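Local structure of haloacid dehalogenase-like hydrolase (Bacteroides thetaiotaomicron, 2RBK) at the magnesium ion site. The protein is a HAD-superfamily hydrolase, probably a magnesium-dependent phosphatase, whose active site is a mould for the trigonal-bipyramidal transition state of phosphoryl transfer. Coordinates in Å, arbitrary orientation; residue numbers count along the deposited sequence, not the author numbering.

The magnesium ion site. Residues 8-12, 16, 45, 174, 211-212, 214. With MG (magnesium ion), chain B; VN4 (oxido(dioxo)vanadium), chain C.
One face of the Trp174 indole is turned to the vanadate, with water 3 over the ring centre, 3.0 Å above its plane, and V offset toward the rim. Phe16 presents its edge, in plane, to Asp211 OD2 and water 2, and the Arg45 guanidinium meets the Asp10 carboxylate edge-on. Vanadium is near trigonal bipyramidal, mimicking phosphorus in transfer: OD2 of Asp8, the HAD nucleophile, bonds V at 2.0 Å, and water 3 takes the opposite apex, the Asp8 OD2–V–water 3 angle being 171°. With CG anti to the backbone N (chi1 177°), Asp8 also reaches the magnesium through OD1, whose anti lone pair accepts from Thr12 OG1. Near-octahedral coordination of the ion is built from this oxygen, Asp211 OD1, the backbone O of Asp10, VN4 O2 and waters 1 and 2. Equatorial VN4 O1 accepts hydrogen bonds from two backbone amides, lying 2.9 Å from Ile9 N and 3.0 Å from Asp10 N. Asn214 ND2 donates a nearly straight hydrogen bond to VN4 O3, which lies in the amide plane.

Asp10, the family's general acid/base, holds OD2 2.7 Å from the O atom of water 3. Arg45 grips it side-on: NE meets the syn lone pair of OD2 at 2.8 Å, almost straight (177°), and NH2 approaches OD1 from above the carboxylate plane; this charge would probably lower the acid's pKa. An alanine here would remove the carboxylate and would probably leave the apical water poorly oriented and without its proton-transfer partner, and Arg45 without its salt bridge. The nucleophile loop, bearing the DXDGT motif, follows strand 4-7 and Asp211 follows strand 206-210, both in the Rossmann-like core, whereas Trp174, after strand 170-172, reaches in from the cap, so that the site lies between the two domains.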
loop_
_atom_site.group_PDB
_atom_site.type_symbol
_atom_site.label_atom_id
_atom_site.label_comp_id
_atom_site.label_asym_id
_atom_site.label_seq_id
_atom_site.Cartn_x
_atom_site.Cartn_y
_atom_site.Cartn_z
ATOM N N ASP A 8 -3.130 -6.282 0.103
ATOM C CA ASP A 8 -1.880 -5.613 0.408
ATOM C C ASP A 8 -0.716 -6.474 -0.053
ATOM O O ASP A 8 -0.832 -7.686 -0.185
ATOM C CB ASP A 8 -1.813 -5.396 1.911
ATOM C CG ASP A 8 -0.560 -4.780 2.400
ATOM O OD1 ASP A 8 0.037 -5.334 3.355
ATOM O OD2 ASP A 8 -0.151 -3.723 1.843
ATOM N N ILE A 9 0.438 -5.828 -0.301
ATOM C CA ILE A 9 1.615 -6.594 -0.708
ATOM C C ILE A 9 2.445 -6.954 0.549
ATOM O O ILE A 9 2.547 -8.141 0.904
ATOM C CB ILE A 9 2.523 -5.866 -1.718
ATOM C CG1 ILE A 9 1.766 -5.506 -2.983
ATOM C CG2 ILE A 9 3.740 -6.703 -1.987
ATOM C CD1 ILE A 9 2.577 -4.598 -3.911
ATOM N N ASP A 10 3.069 -5.983 1.166
ATOM C CA ASP A 10 4.108 -6.288 2.168
ATOM C C ASP A 10 3.493 -6.817 3.459
ATOM O O ASP A 10 2.679 -6.177 4.098
ATOM C CB ASP A 10 4.933 -5.051 2.403
ATOM C CG ASP A 10 5.625 -4.620 1.144
ATOM O OD1 ASP A 10 6.541 -5.353 0.719
ATOM O OD2 ASP A 10 5.205 -3.596 0.545
ATOM N N GLY A 11 3.859 -8.019 3.853
ATOM C CA GLY A 11 3.338 -8.710 5.003
ATOM C C GLY A 11 2.033 -9.416 4.749
ATOM O O GLY A 11 1.487 -10.026 5.678
ATOM N N THR A 12 1.523 -9.378 3.524
ATOM C CA THR A 12 0.214 -9.968 3.178
ATOM C C THR A 12 0.392 -10.960 2.031
ATOM O O THR A 12 0.077 -12.152 2.200
ATOM C CB THR A 12 -0.775 -8.830 2.870
ATOM O OG1 THR A 12 -0.941 -8.033 4.040
ATOM C CG2 THR A 12 -2.144 -9.431 2.457
ATOM N N PHE A 16 7.854 -10.556 5.024
ATOM C CA PHE A 16 8.954 -9.711 5.448
ATOM C C PHE A 16 10.137 -10.579 5.848
ATOM O O PHE A 16 11.276 -10.124 5.812
ATOM C CB PHE A 16 8.562 -8.838 6.631
ATOM C CG PHE A 16 7.749 -7.639 6.290
ATOM C CD1 PHE A 16 8.281 -6.579 5.611
ATOM C CD2 PHE A 16 6.391 -7.530 6.655
ATOM C CE1 PHE A 16 7.522 -5.434 5.321
ATOM C CE2 PHE A 16 5.721 -6.393 6.356
ATOM C CZ PHE A 16 6.203 -5.322 5.684
ATOM N N ARG A 45 2.976 1.125 -1.865
ATOM C CA ARG A 45 4.049 1.325 -2.804
ATOM C C ARG A 45 3.557 2.025 -4.055
ATOM O O ARG A 45 2.481 1.705 -4.570
ATOM C CB ARG A 45 4.642 -0.014 -3.233
ATOM C CG ARG A 45 5.373 -0.798 -2.211
ATOM C CD ARG A 45 5.937 -2.095 -2.742
ATOM N NE ARG A 45 6.670 -2.845 -1.721
ATOM C CZ ARG A 45 7.942 -3.215 -1.798
ATOM N NH1 ARG A 45 8.709 -2.918 -2.852
ATOM N NH2 ARG A 45 8.431 -3.900 -0.772
ATOM N N TRP A 174 2.641 1.210 6.834
ATOM C CA TRP A 174 2.805 -0.190 6.630
ATOM C C TRP A 174 4.058 -0.829 7.177
ATOM O O TRP A 174 4.237 -1.992 7.189
ATOM C CB TRP A 174 2.662 -0.556 5.147
ATOM C CG TRP A 174 3.513 0.135 4.134
ATOM C CD1 TRP A 174 3.269 1.366 3.529
ATOM C CD2 TRP A 174 4.744 -0.335 3.560
ATOM N NE1 TRP A 174 4.229 1.668 2.657
ATOM C CE2 TRP A 174 5.149 0.658 2.619
ATOM C CE3 TRP A 174 5.521 -1.466 3.703
ATOM C CZ2 TRP A 174 6.302 0.575 1.832
ATOM C CZ3 TRP A 174 6.663 -1.579 2.933
ATOM C CH2 TRP A 174 7.021 -0.593 2.037
ATOM N N ASP A 211 -2.155 -6.521 6.682
ATOM C CA ASP A 211 -1.389 -6.743 7.879
ATOM C C ASP A 211 -1.057 -5.461 8.623
ATOM O O ASP A 211 -0.441 -5.614 9.688
ATOM C CB ASP A 211 -0.024 -7.442 7.611
ATOM C CG ASP A 211 0.958 -6.503 6.956
ATOM O OD1 ASP A 211 0.520 -5.811 6.006
ATOM O OD2 ASP A 211 2.132 -6.425 7.414
ATOM N N GLY A 212 -1.376 -4.289 8.118
ATOM C CA GLY A 212 -0.786 -3.041 8.642
ATOM C C GLY A 212 -1.803 -1.970 8.902
ATOM O O GLY A 212 -2.961 -2.049 8.477
ATOM N N ASN A 214 -2.117 0.893 7.573
ATOM C CA ASN A 214 -2.648 1.508 6.373
ATOM C C ASN A 214 -3.662 0.621 5.629
ATOM O O ASN A 214 -4.168 1.029 4.599
ATOM C CB ASN A 214 -1.552 1.959 5.403
ATOM C CG ASN A 214 -0.792 0.832 4.703
ATOM O OD1 ASN A 214 -0.681 -0.241 5.319
ATOM N ND2 ASN A 214 -0.213 1.060 3.525
HETATM MG MG MG B . 1.452 -4.574 4.640
HETATM V V VN4 C . 1.560 -2.662 1.662
HETATM O O1 VN4 C . 1.918 -3.387 0.208
HETATM O O2 VN4 C . 2.171 -3.329 3.172
HETATM O O3 VN4 C . 1.117 -0.890 1.860
HETATM O O HOH W 1 0.118 -3.074 5.235
HETATM O O HOH W 2 2.894 -4.143 6.078
HETATM O O HOH W 3 3.390 -1.692 1.191
#